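Local coordinates for protein Poly(A) RNA polymerase GLD2 (Rattus norvegicus, PDB 6LBK) that probably adds AMP units from ATP to the 3' ends of selected cytoplasmic mRNAs, building poly(A) tails, and a single nucleotide to certain microRNAs, at residues Lys164-Asp167 against Val172-Ala175; Gln81-Leu86 against His139-Thr144; Leu283-Leu288 against Asn363-Asn368; Lys208-His213 against Asp352-Ser357. The protein carries 1 engineered substitution. One frame throughout, in Å; residues are numbered along the deposited sequence.

Contact 1 of 4, residues Lys164-Asp167 against Val172-Ala175. Engineered in segment 172-175: Ala-175 (natural residue Asp).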
loop_
_atom_site.group_PDB
_atom_site.type_symbol
_atom_site.label_atom_id
_atom_site.label_comp_id
_atom_site.label_asym_id
_atom_site.label_seq_id
_atom_site.Cartn_x
_atom_site.Cartn_y
_atom_site.Cartn_z
ATOM N N LYS A 164 -14.186 7.660 8.346
ATOM C CA LYS A 164 -12.944 8.388 8.515
ATOM C C LYS A 164 -13.033 9.183 9.802
ATOM O O LYS A 164 -14.063 9.802 10.096
ATOM C CB LYS A 164 -12.681 9.336 7.345
ATOM C CG LYS A 164 -11.889 8.734 6.224
ATOM C CD LYS A 164 -11.007 9.791 5.616
ATOM C CE LYS A 164 -10.160 9.209 4.519
ATOM N NZ LYS A 164 -9.549 10.284 3.693
ATOM N N PHE A 165 -11.950 9.175 10.566
ATOM C CA PHE A 165 -12.012 9.905 11.816
ATOM C C PHE A 165 -10.606 10.282 12.228
ATOM O O PHE A 165 -9.633 9.697 11.766
ATOM C CB PHE A 165 -12.715 9.080 12.928
ATOM C CG PHE A 165 -12.012 7.799 13.335
ATOM C CD1 PHE A 165 -11.114 7.784 14.398
ATOM C CD2 PHE A 165 -12.317 6.598 12.717
ATOM C CE1 PHE A 165 -10.492 6.584 14.793
ATOM C CE2 PHE A 165 -11.700 5.410 13.114
ATOM C CZ PHE A 165 -10.790 5.402 14.144
ATOM N N ARG A 166 -10.514 11.226 13.159
ATOM C CA ARG A 166 -9.234 11.656 13.698
ATOM C C ARG A 166 -9.231 11.349 15.187
ATOM O O ARG A 166 -10.111 11.805 15.915
ATOM C CB ARG A 166 -9.013 13.148 13.438
ATOM C CG ARG A 166 -7.575 13.631 13.545
ATOM C CD ARG A 166 -7.523 15.142 13.326
ATOM N NE ARG A 166 -7.261 15.877 14.560
ATOM C CZ ARG A 166 -6.064 16.341 14.906
ATOM N NH1 ARG A 166 -5.017 16.169 14.105
ATOM N NH2 ARG A 166 -5.913 16.991 16.051
ATOM N N ASP A 167 -8.240 10.579 15.627
ATOM C CA ASP A 167 -8.017 10.317 17.034
ATOM C C ASP A 167 -7.302 11.516 17.635
ATOM O O ASP A 167 -6.193 11.870 17.204
ATOM C CB ASP A 167 -7.190 9.042 17.214
ATOM C CG ASP A 167 -6.761 8.809 18.671
ATOM O OD1 ASP A 167 -7.604 8.847 19.612
ATOM O OD2 ASP A 167 -5.542 8.613 18.878
ATOM N N VAL A 172 -4.076 11.311 15.021
ATOM C CA VAL A 172 -3.839 10.521 13.805
ATOM C C VAL A 172 -5.163 10.264 13.093
ATOM O O VAL A 172 -6.191 9.990 13.731
ATOM C CB VAL A 172 -3.099 9.189 14.096
ATOM C CG1 VAL A 172 -3.327 8.162 13.010
ATOM C CG2 VAL A 172 -1.605 9.422 14.235
ATOM N N GLU A 173 -5.129 10.351 11.765
ATOM C CA GLU A 173 -6.284 10.052 10.933
ATOM C C GLU A 173 -6.399 8.555 10.671
ATOM O O GLU A 173 -5.405 7.874 10.421
ATOM C CB GLU A 173 -6.173 10.806 9.610
ATOM C CG GLU A 173 -7.438 10.819 8.776
ATOM C CD GLU A 173 -8.390 11.942 9.182
ATOM O OE1 GLU A 173 -9.569 11.901 8.758
ATOM O OE2 GLU A 173 -7.957 12.864 9.920
ATOM N N PHE A 174 -7.625 8.051 10.739
ATOM C CA PHE A 174 -7.938 6.641 10.606
ATOM C C PHE A 174 -9.067 6.455 9.612
ATOM O O PHE A 174 -9.930 7.326 9.439
ATOM C CB PHE A 174 -8.389 5.999 11.948
ATOM C CG PHE A 174 -7.265 5.652 12.873
ATOM C CD1 PHE A 174 -6.498 4.519 12.648
ATOM C CD2 PHE A 174 -6.996 6.437 13.967
ATOM C CE1 PHE A 174 -5.462 4.184 13.508
ATOM C CE2 PHE A 174 -5.968 6.116 14.827
ATOM C CZ PHE A 174 -5.191 4.981 14.595
ATOM N N ALA A 175 -9.073 5.277 9.005
ATOM C CA ALA A 175 -10.119 4.815 8.109
ATOM C C ALA A 175 -10.522 3.416 8.550
ATOM O O ALA A 175 -9.695 2.505 8.545
ATOM C CB ALA A 175 -9.612 4.808 6.664
#
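Lys-164 crosses Glu-173 at about a right angle, its CD 4.0 Å from Glu-173 OE1, on the face of this antiparallel beta hairpin that also carries Arg-166 and Ala-175. Phe-165 is tied to Phe-174 by two backbone bonds, Phe-165 N to Phe-174 O at 3.0 Å and Phe-174 N to Phe-165 O at 2.8 Å. On the other face its CG lies between backbone N and carbonyl carbon (chi1 64°), which swings the ring against the partner strand: Phe-174 CB stands over it, 3.3 Å from Phe-165 CZ, while the two rings, tilted 23°, are slid apart. Cutting Phe-165 back to an alanine would probably open a gap beneath Phe-174 CB. Arg-166 meets Glu-173 with its chain, CB 3.7 Å from Glu-173 OE2, while its NE is salt-bridged to Glu-151 of the next strand. Asp-167 N bonds Val-172 O at 2.9 Å; its CB meets the Phe-174 ring edge, and its carboxylate binds Ser-170. Helix 67-85 covers the phenylalanine face, strand 150-156 borders 162-167, and strand 110-116 pairs with 172-178, placing Glu-173 and engineered Ala-175 (naturally aspartate) beside Asp-109 and Asp-111, the probable magnesium ligands of this palm domain.

Contact 2 of 4, residues Gln81-Leu86 against His139-Thr144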
loop_
_atom_site.group_PDB
_atom_site.type_symbol
_atom_site.label_atom_id
_atom_site.label_comp_id
_atom_site.label_asym_id
_atom_site.label_seq_id
_atom_site.Cartn_x
_atom_site.Cartn_y
_atom_site.Cartn_z
ATOM N N GLN A 81 -11.516 -1.238 19.736
ATOM C CA GLN A 81 -12.096 -2.573 19.752
ATOM C C GLN A 81 -12.920 -2.779 21.015
ATOM O O GLN A 81 -14.080 -3.194 20.965
ATOM C CB GLN A 81 -11.017 -3.631 19.691
ATOM C CG GLN A 81 -11.633 -4.984 19.728
ATOM C CD GLN A 81 -10.597 -6.027 19.622
ATOM O OE1 GLN A 81 -9.950 -6.172 18.572
ATOM N NE2 GLN A 81 -10.403 -6.774 20.704
ATOM N N ARG A 82 -12.315 -2.490 22.160
ATOM C CA ARG A 82 -13.036 -2.504 23.417
ATOM C C ARG A 82 -14.323 -1.700 23.298
ATOM O O ARG A 82 -15.401 -2.143 23.718
ATOM C CB ARG A 82 -12.108 -1.931 24.478
ATOM C CG ARG A 82 -12.494 -2.092 25.873
ATOM C CD ARG A 82 -11.301 -1.666 26.635
ATOM N NE ARG A 82 -11.330 -0.270 27.059
ATOM C CZ ARG A 82 -11.768 0.124 28.254
ATOM N NH1 ARG A 82 -11.733 1.410 28.574
ATOM N NH2 ARG A 82 -12.240 -0.770 29.123
ATOM N N GLU A 83 -14.227 -0.510 22.713
ATOM C CA GLU A 83 -15.382 0.371 22.638
ATOM C C GLU A 83 -16.467 -0.211 21.715
ATOM O O GLU A 83 -17.657 -0.193 22.054
ATOM C CB GLU A 83 -14.902 1.758 22.187
ATOM C CG GLU A 83 -15.775 2.927 22.621
ATOM C CD GLU A 83 -15.311 3.724 23.875
ATOM O OE1 GLU A 83 -14.128 4.098 24.019
ATOM O OE2 GLU A 83 -16.171 4.020 24.710
ATOM N N ILE A 84 -16.069 -0.760 20.563
ATOM C CA ILE A 84 -16.991 -1.322 19.573
ATOM C C ILE A 84 -17.654 -2.572 20.114
ATOM O O ILE A 84 -18.794 -2.888 19.757
ATOM C CB ILE A 84 -16.240 -1.618 18.253
ATOM C CG1 ILE A 84 -15.994 -0.333 17.459
ATOM C CG2 ILE A 84 -16.988 -2.626 17.373
ATOM C CD1 ILE A 84 -14.972 -0.489 16.305
ATOM N N GLN A 85 -16.968 -3.284 21.001
ATOM C CA GLN A 85 -17.493 -4.530 21.524
ATOM C C GLN A 85 -18.713 -4.322 22.389
ATOM O O GLN A 85 -19.466 -5.280 22.615
ATOM C CB GLN A 85 -16.390 -5.271 22.270
ATOM C CG GLN A 85 -15.683 -6.248 21.337
ATOM C CD GLN A 85 -14.397 -6.818 21.882
ATOM O OE1 GLN A 85 -13.916 -6.423 22.946
ATOM N NE2 GLN A 85 -13.832 -7.777 21.148
ATOM N N LEU A 86 -18.943 -3.107 22.881
ATOM C CA LEU A 86 -20.232 -2.839 23.500
ATOM C C LEU A 86 -21.360 -3.037 22.504
ATOM O O LEU A 86 -22.451 -3.481 22.881
ATOM C CB LEU A 86 -20.265 -1.430 24.071
ATOM C CG LEU A 86 -19.211 -1.161 25.142
ATOM C CD1 LEU A 86 -19.431 0.232 25.709
ATOM C CD2 LEU A 86 -19.224 -2.218 26.234
ATOM N N HIS A 139 -20.557 4.270 13.293
ATOM C CA HIS A 139 -20.369 5.696 13.079
ATOM C C HIS A 139 -21.196 6.506 14.065
ATOM O O HIS A 139 -20.688 7.437 14.703
ATOM C CB HIS A 139 -20.721 6.050 11.635
ATOM C CG HIS A 139 -20.672 7.518 11.344
ATOM N ND1 HIS A 139 -21.776 8.230 10.922
ATOM C CD2 HIS A 139 -19.664 8.415 11.449
ATOM C CE1 HIS A 139 -21.443 9.498 10.759
ATOM N NE2 HIS A 139 -20.169 9.638 11.076
ATOM N N LYS A 140 -22.478 6.164 14.196
ATOM C CA LYS A 140 -23.329 6.818 15.186
ATOM C C LYS A 140 -22.754 6.665 16.595
ATOM O O LYS A 140 -22.895 7.569 17.426
ATOM C CB LYS A 140 -24.749 6.259 15.093
ATOM C CG LYS A 140 -25.842 7.229 15.542
ATOM C CD LYS A 140 -25.959 8.390 14.547
ATOM C CE LYS A 140 -26.159 7.886 13.114
ATOM N NZ LYS A 140 -26.697 8.941 12.200
ATOM N N HIS A 141 -22.110 5.530 16.879
ATOM C CA HIS A 141 -21.434 5.350 18.161
ATOM C C HIS A 141 -20.303 6.365 18.322
ATOM O O HIS A 141 -20.171 7.012 19.365
ATOM C CB HIS A 141 -20.901 3.913 18.243
ATOM C CG HIS A 141 -20.395 3.498 19.595
ATOM N ND1 HIS A 141 -21.231 3.158 20.640
ATOM C CD2 HIS A 141 -19.130 3.334 20.058
ATOM C CE1 HIS A 141 -20.502 2.826 21.693
ATOM N NE2 HIS A 141 -19.225 2.923 21.367
ATOM N N PHE A 142 -19.494 6.534 17.280
ATOM C CA PHE A 142 -18.391 7.491 17.348
ATOM C C PHE A 142 -18.905 8.916 17.525
ATOM O O PHE A 142 -18.301 9.727 18.237
ATOM C CB PHE A 142 -17.530 7.392 16.085
ATOM C CG PHE A 142 -16.655 6.159 16.026
ATOM C CD1 PHE A 142 -16.840 5.109 16.907
ATOM C CD2 PHE A 142 -15.651 6.054 15.072
ATOM C CE1 PHE A 142 -16.033 3.980 16.849
ATOM C CE2 PHE A 142 -14.848 4.935 15.010
ATOM C CZ PHE A 142 -15.039 3.889 15.906
ATOM N N CYS A 143 -20.029 9.236 16.886
ATOM C CA CYS A 143 -20.577 10.589 16.983
ATOM C C CYS A 143 -21.210 10.858 18.346
ATOM O O CYS A 143 -21.043 11.949 18.902
ATOM C CB CYS A 143 -21.606 10.830 15.879
ATOM S SG CYS A 143 -20.988 10.667 14.195
ATOM N N THR A 144 -21.962 9.898 18.891
ATOM C CA THR A 144 -22.706 10.160 20.123
ATOM C C THR A 144 -21.872 9.888 21.378
ATOM O O THR A 144 -21.707 10.771 22.228
ATOM C CB THR A 144 -24.005 9.337 20.160
ATOM O OG1 THR A 144 -23.709 7.937 20.220
ATOM C CG2 THR A 144 -24.851 9.607 18.929
#
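Ile-84 and His-141 mark the closest backbone approach of the two helix ends, with 8.1 Å between their CA atoms, so the space between the backbones is spanned by side chains. His-141 does most of the reaching. Its CG is anti to the backbone N (chi1 -170°), which carries the imidazole straight out to the neighbouring helix, where NE2 comes 3.6 Å from Glu-83 O. The same His-141 NE2 lies 3.7 Å from Glu-83 CG, and this methylene sits at the ring edge, in its plane. The Glu-83 carboxylate turns elsewhere: its chain bends at chi2, the carboxylate plane stands 48° from the imidazole, and OE1 is held by Tyr-149 OH and Gln-79 NE2. Glu-83 OE2 remains 4.7 Å from His-141 NE2, so any electrostatic help would be modest. These are two helices of the nucleotidyltransferase palm, 67-85 and 128-144, lying on the same face of its mixed sheet and each leading into one of the outermost strands, 91-96 and 150-156. Deeper in, toward that sheet, Ile-84 CG1 approaches Phe-142 CE1 at a loose 4.4 Å. Each of these two leans on the strand that follows its own helix, Ile-84 on Ser-91 and Leu-93, Phe-142 on Ile-150 and Pro-153. Beyond the helix ends, the loop residue Leu-146 touches the side chains of both Glu-83 and His-141, and Leu-87, just past helix 67-85, also packs against His-141.

Contact 3 of 4, residues Leu283-Leu288 against Asn363-Asn368; sequences LGDLLL and NKRDLN
Leu-288 CD1 sits over one face of the Arg-365 guanidinium, 3.3 Å from Arg-365 NE and offset toward the rim. The contact joins helix 283-297, in the PAP-associated region, to the turn that follows helix 344-363. Arg-365 reaches across with its chain extended from CG to NE, crossing Leu-288 at about a right angle. Its NH1 also comes within 3.9 Å of Asp-285 OD1, a long salt bridge: the carboxylate plane stands 88° to the guanidinium and no N-H points at the oxygen, so charge alone acts here, on the exposed side. Deeper in, Leu-287 CD2 and Leu-367 CD1 meet at 3.8 Å; both leucines also rest on helix 200-213, Leu-287 on Leu-203 and Ile-207, Leu-367 on Val-206. Leu-361 of helix 344-363 backs both Leu-287 and Leu-288. The tight path of their own segment probably sets Arg-365 and Leu-367 in place. Arg-365 is the centre of an inverse gamma turn, closed by Asp-366 N to Lys-364 O at 2.7 Å. An Asx turn follows, with Gln-55 as a further partner of Asp-366 OD1: Asn-368 N gives that Asp-366 OD1 a nearly straight 2.8 Å bond (169°), arriving from above the carboxylate plane.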
loop_
_atom_site.group_PDB
_atom_site.type_symbol
_atom_site.label_atom_id
_atom_site.label_comp_id
_atom_site.label_asym_id
_atom_site.label_seq_id
_atom_site.Cartn_x
_atom_site.Cartn_y
_atom_site.Cartn_z
ATOM N N LEU A 283 20.087 1.607 -4.843
ATOM C CA LEU A 283 18.765 2.233 -4.713
ATOM C C LEU A 283 18.509 3.269 -5.806
ATOM O O LEU A 283 17.382 3.388 -6.305
ATOM C CB LEU A 283 18.614 2.903 -3.343
ATOM C CG LEU A 283 18.319 2.025 -2.111
ATOM C CD1 LEU A 283 18.221 2.936 -0.874
ATOM C CD2 LEU A 283 17.093 1.132 -2.271
ATOM N N GLY A 284 19.534 4.049 -6.175
ATOM C CA GLY A 284 19.355 5.055 -7.217
ATOM C C GLY A 284 19.233 4.444 -8.601
ATOM O O GLY A 284 18.399 4.877 -9.406
ATOM N N ASP A 285 20.023 3.393 -8.875
ATOM C CA ASP A 285 19.854 2.603 -10.096
ATOM C C ASP A 285 18.444 2.032 -10.191
ATOM O O ASP A 285 17.807 2.099 -11.250
ATOM C CB ASP A 285 20.892 1.469 -10.156
ATOM C CG ASP A 285 22.326 1.963 -10.491
ATOM O OD1 ASP A 285 22.483 3.058 -11.086
ATOM O OD2 ASP A 285 23.300 1.236 -10.158
ATOM N N LEU A 286 17.918 1.515 -9.077
ATOM C CA LEU A 286 16.590 0.900 -9.098
ATOM C C LEU A 286 15.477 1.930 -9.215
ATOM O O LEU A 286 14.485 1.684 -9.898
ATOM C CB LEU A 286 16.396 0.040 -7.858
ATOM C CG LEU A 286 17.239 -1.226 -7.895
ATOM C CD1 LEU A 286 17.369 -1.771 -6.474
ATOM C CD2 LEU A 286 16.600 -2.238 -8.842
ATOM N N LEU A 287 15.603 3.083 -8.563
ATOM C CA LEU A 287 14.570 4.106 -8.724
ATOM C C LEU A 287 14.541 4.629 -10.162
ATOM O O LEU A 287 13.457 4.836 -10.737
ATOM C CB LEU A 287 14.771 5.244 -7.720
ATOM C CG LEU A 287 13.867 6.489 -7.872
ATOM C CD1 LEU A 287 12.398 6.207 -7.687
ATOM C CD2 LEU A 287 14.350 7.714 -7.029
ATOM N N LEU A 288 15.720 4.862 -10.764
ATOM C CA LEU A 288 15.755 5.219 -12.181
ATOM C C LEU A 288 15.097 4.133 -13.027
ATOM O O LEU A 288 14.237 4.430 -13.867
ATOM C CB LEU A 288 17.196 5.471 -12.634
ATOM C CG LEU A 288 17.576 6.906 -12.983
ATOM C CD1 LEU A 288 18.952 6.953 -13.620
ATOM C CD2 LEU A 288 16.559 7.498 -13.899
ATOM N N ASN A 363 19.029 12.784 -16.133
ATOM C CA ASN A 363 19.990 13.850 -16.409
ATOM C C ASN A 363 20.709 14.307 -15.142
ATOM O O ASN A 363 21.945 14.351 -15.100
ATOM C CB ASN A 363 19.264 15.005 -17.094
ATOM C CG ASN A 363 18.690 14.598 -18.442
ATOM O OD1 ASN A 363 19.305 13.814 -19.176
ATOM N ND2 ASN A 363 17.485 15.079 -18.752
ATOM N N LYS A 364 19.954 14.655 -14.098
ATOM C CA LYS A 364 20.503 15.055 -12.801
ATOM C C LYS A 364 20.122 14.016 -11.743
ATOM O O LYS A 364 19.008 14.043 -11.211
ATOM C CB LYS A 364 20.041 16.465 -12.431
ATOM C CG LYS A 364 20.995 17.503 -12.946
ATOM C CD LYS A 364 20.502 18.946 -12.928
ATOM C CE LYS A 364 21.442 19.783 -13.826
ATOM N NZ LYS A 364 20.847 21.028 -14.349
ATOM N N ARG A 365 21.061 13.114 -11.418
ATOM C CA ARG A 365 20.846 12.038 -10.444
ATOM C C ARG A 365 20.825 12.543 -9.002
ATOM O O ARG A 365 21.648 12.135 -8.174
ATOM C CB ARG A 365 21.879 10.925 -10.634
ATOM C CG ARG A 365 21.516 10.125 -11.855
ATOM C CD ARG A 365 22.224 8.815 -12.022
ATOM N NE ARG A 365 21.964 8.347 -13.384
ATOM C CZ ARG A 365 22.388 7.195 -13.890
ATOM N NH1 ARG A 365 23.106 6.363 -13.141
ATOM N NH2 ARG A 365 22.090 6.874 -15.145
ATOM N N ASP A 366 19.964 13.529 -8.753
ATOM C CA ASP A 366 19.646 14.067 -7.436
ATOM C C ASP A 366 18.160 13.832 -7.197
ATOM O O ASP A 366 17.347 14.040 -8.107
ATOM C CB ASP A 366 20.009 15.571 -7.387
ATOM C CG ASP A 366 19.898 16.177 -5.990
ATOM O OD1 ASP A 366 18.983 15.791 -5.227
ATOM O OD2 ASP A 366 20.729 17.049 -5.660
ATOM N N LEU A 367 17.810 13.358 -5.989
ATOM C CA LEU A 367 16.402 13.130 -5.652
ATOM C C LEU A 367 15.599 14.420 -5.708
ATOM O O LEU A 367 14.376 14.368 -5.837
ATOM C CB LEU A 367 16.263 12.474 -4.277
ATOM C CG LEU A 367 14.874 11.910 -3.936
ATOM C CD1 LEU A 367 14.514 10.763 -4.830
ATOM C CD2 LEU A 367 14.850 11.452 -2.525
ATOM N N ASN A 368 16.263 15.574 -5.585
ATOM C CA ASN A 368 15.604 16.872 -5.706
ATOM C C ASN A 368 15.039 17.125 -7.105
ATOM O O ASN A 368 14.224 18.040 -7.272
ATOM C CB ASN A 368 16.572 17.999 -5.345
ATOM C CG ASN A 368 16.442 18.449 -3.903
ATOM O OD1 ASN A 368 15.419 19.020 -3.511
ATOM N ND2 ASN A 368 17.492 18.225 -3.108
#

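Contact 4 of 4, residues Lys208-His213 against Asp352-Ser357; sequences KKWASH and DQFLKS
Ser-357 OG is gripped from two sides: it accepts from Trp-210 NE1 at 3.0 Å and passes its own hydrogen to Gln-353 O, one turn back in its helix, at 3.1 Å. The oxygen lies practically in the indole plane, although the N-H bends to reach it (147°). Gln-353 O is itself doubly used, since Ser-357 N and Ser-357 OG approach it from opposite faces of the carbonyl plane. Trp-210 holds its CG anti to the backbone N (chi1 168°), and this sends the indole across the gap between helix 200-213 and helix 344-363, where the axes of the two short segments come no closer than 11.7 Å. The far end of the same indole forms a T-shaped stack: Trp-210 CH2 stands over the centre of the Phe-354 ring, 4.0 Å from Phe-354 CE1, with the planes at 63°. Gln-353 CG adds a contact at 3.8 Å to Trp-210 CZ2. Its amide end faces away from the indole, with OE1 taking a 2.9 Å bond from Lys-356 NZ. Leu-291 of helix 283-297 touches both aromatic residues, so a third helix of the domain beyond the palm closes this core. Replacing Trp-210 by a leucine would probably leave Ser-357 OG without its indole donor and the face of Phe-354 without the edge that rests on it. With its one polar hydrogen bonded and its six-membered ring on an aromatic face, the indole is fixed at both ends, and its N-H is buried without being stranded.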
loop_
_atom_site.group_PDB
_atom_site.type_symbol
_atom_site.label_atom_id
_atom_site.label_comp_id
_atom_site.label_asym_id
_atom_site.label_seq_id
_atom_site.Cartn_x
_atom_site.Cartn_y
_atom_site.Cartn_z
ATOM N N LYS A 208 6.335 6.254 -3.039
ATOM C CA LYS A 208 5.082 6.792 -2.501
ATOM C C LYS A 208 5.158 8.311 -2.360
ATOM O O LYS A 208 4.243 9.030 -2.776
ATOM C CB LYS A 208 4.773 6.164 -1.140
ATOM C CG LYS A 208 3.941 4.900 -1.143
ATOM C CD LYS A 208 3.755 4.473 0.292
ATOM C CE LYS A 208 2.849 3.283 0.438
ATOM N NZ LYS A 208 2.168 3.296 1.768
ATOM N N LYS A 209 6.236 8.822 -1.752
ATOM C CA LYS A 209 6.367 10.273 -1.622
ATOM C C LYS A 209 6.392 10.931 -2.994
ATOM O O LYS A 209 5.777 11.981 -3.202
ATOM C CB LYS A 209 7.623 10.655 -0.826
ATOM C CG LYS A 209 7.624 10.214 0.655
ATOM C CD LYS A 209 6.441 10.829 1.410
ATOM C CE LYS A 209 6.413 10.441 2.878
ATOM N NZ LYS A 209 5.150 10.893 3.550
ATOM N N TRP A 210 7.078 10.307 -3.948
ATOM C CA TRP A 210 7.163 10.849 -5.293
ATOM C C TRP A 210 5.784 10.951 -5.930
ATOM O O TRP A 210 5.384 12.023 -6.405
ATOM C CB TRP A 210 8.093 9.968 -6.136
ATOM C CG TRP A 210 8.007 10.293 -7.534
ATOM C CD1 TRP A 210 8.619 11.336 -8.180
ATOM C CD2 TRP A 210 7.236 9.609 -8.511
ATOM N NE1 TRP A 210 8.286 11.328 -9.512
ATOM C CE2 TRP A 210 7.437 10.278 -9.745
ATOM C CE3 TRP A 210 6.401 8.477 -8.473
ATOM C CZ2 TRP A 210 6.831 9.862 -10.921
ATOM C CZ3 TRP A 210 5.796 8.063 -9.647
ATOM C CH2 TRP A 210 6.021 8.755 -10.861
ATOM N N ALA A 211 5.044 9.835 -5.951
ATOM C CA ALA A 211 3.709 9.846 -6.531
ATOM C C ALA A 211 2.790 10.835 -5.816
ATOM O O ALA A 211 2.006 11.544 -6.462
ATOM C CB ALA A 211 3.104 8.450 -6.492
ATOM N N SER A 212 2.870 10.907 -4.486
ATOM C CA SER A 212 2.038 11.863 -3.758
ATOM C C SER A 212 2.421 13.296 -4.098
ATOM O O SER A 212 1.563 14.188 -4.150
ATOM C CB SER A 212 2.120 11.620 -2.251
ATOM O OG SER A 212 1.707 12.784 -1.551
ATOM N N HIS A 213 3.715 13.561 -4.260
ATOM C CA HIS A 213 4.118 14.928 -4.540
ATOM C C HIS A 213 3.555 15.381 -5.871
ATOM O O HIS A 213 3.132 16.535 -5.999
ATOM C CB HIS A 213 5.635 15.063 -4.535
ATOM C CG HIS A 213 6.110 16.374 -5.078
ATOM N ND1 HIS A 213 5.933 17.566 -4.407
ATOM C CD2 HIS A 213 6.705 16.688 -6.254
ATOM C CE1 HIS A 213 6.421 18.554 -5.135
ATOM N NE2 HIS A 213 6.896 18.049 -6.260
ATOM N N ASP A 352 2.606 10.831 -18.411
ATOM C CA ASP A 352 3.474 11.983 -18.597
ATOM C C ASP A 352 4.400 12.159 -17.411
ATOM O O ASP A 352 5.579 12.490 -17.588
ATOM C CB ASP A 352 2.633 13.247 -18.790
ATOM C CG ASP A 352 1.694 13.160 -19.987
ATOM O OD1 ASP A 352 1.972 12.361 -20.907
ATOM O OD2 ASP A 352 0.672 13.887 -20.007
ATOM N N GLN A 353 3.890 11.927 -16.187
ATOM C CA GLN A 353 4.730 12.122 -15.013
ATOM C C GLN A 353 5.817 11.056 -14.926
ATOM O O GLN A 353 6.943 11.350 -14.499
ATOM C CB GLN A 353 3.891 12.142 -13.741
ATOM C CG GLN A 353 4.669 12.596 -12.504
ATOM C CD GLN A 353 5.177 14.024 -12.639
ATOM O OE1 GLN A 353 6.384 14.267 -12.757
ATOM N NE2 GLN A 353 4.249 14.979 -12.612
ATOM N N PHE A 354 5.506 9.809 -15.299
ATOM C CA PHE A 354 6.566 8.799 -15.311
ATOM C C PHE A 354 7.660 9.187 -16.296
ATOM O O PHE A 354 8.849 9.201 -15.953
ATOM C CB PHE A 354 6.010 7.409 -15.643
ATOM C CG PHE A 354 5.517 6.638 -14.435
ATOM C CD1 PHE A 354 6.391 5.886 -13.686
ATOM C CD2 PHE A 354 4.181 6.656 -14.076
ATOM C CE1 PHE A 354 5.963 5.182 -12.571
ATOM C CE2 PHE A 354 3.734 5.929 -12.966
ATOM C CZ PHE A 354 4.625 5.189 -12.209
ATOM N N LEU A 355 7.262 9.555 -17.512
ATOM C CA LEU A 355 8.242 9.919 -18.528
ATOM C C LEU A 355 9.118 11.075 -18.058
ATOM O O LEU A 355 10.355 10.976 -18.051
ATOM C CB LEU A 355 7.520 10.289 -19.817
ATOM C CG LEU A 355 8.528 10.441 -20.936
ATOM C CD1 LEU A 355 9.260 9.118 -21.163
ATOM C CD2 LEU A 355 7.808 10.896 -22.154
ATOM N N LYS A 356 8.479 12.170 -17.636
ATOM C CA LYS A 356 9.185 13.371 -17.205
ATOM C C LYS A 356 10.121 13.099 -16.029
ATOM O O LYS A 356 11.268 13.573 -16.020
ATOM C CB LYS A 356 8.163 14.447 -16.831
ATOM C CG LYS A 356 8.745 15.571 -15.994
ATOM C CD LYS A 356 7.737 16.673 -15.705
ATOM C CE LYS A 356 8.125 17.454 -14.444
ATOM N NZ LYS A 356 7.855 16.702 -13.179
ATOM N N SER A 357 9.642 12.383 -15.000
ATOM C CA SER A 357 10.499 12.138 -13.848
ATOM C C SER A 357 11.675 11.250 -14.224
ATOM O O SER A 357 12.803 11.496 -13.770
ATOM C CB SER A 357 9.696 11.541 -12.680
ATOM O OG SER A 357 8.754 12.484 -12.202
#

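The four contacts fall into two groups. Contacts 1 and 2 belong to the palm, their centres 14 Å apart, and they touch directly: Phe-165 CE2 of the hairpin meets Phe-142 CE2 of helix 128-144 at 3.7 Å, the two rings edge to face. Contacts 3 and 4 lie in the helical part beyond the palm, their centres 12 Å apart, tied together by helix 283-297 and helix 344-363, and their segments alternate along the chain. Contact 2 closes before contact 1 opens, and both precede the other pair. Contacts 2 and 3, 47 Å apart between centres, lie on opposite sides of the chain's centre. Only contact 1 borders the probable magnesium site; contacts 3 and 4 join helices of the part beyond the palm, away from that site.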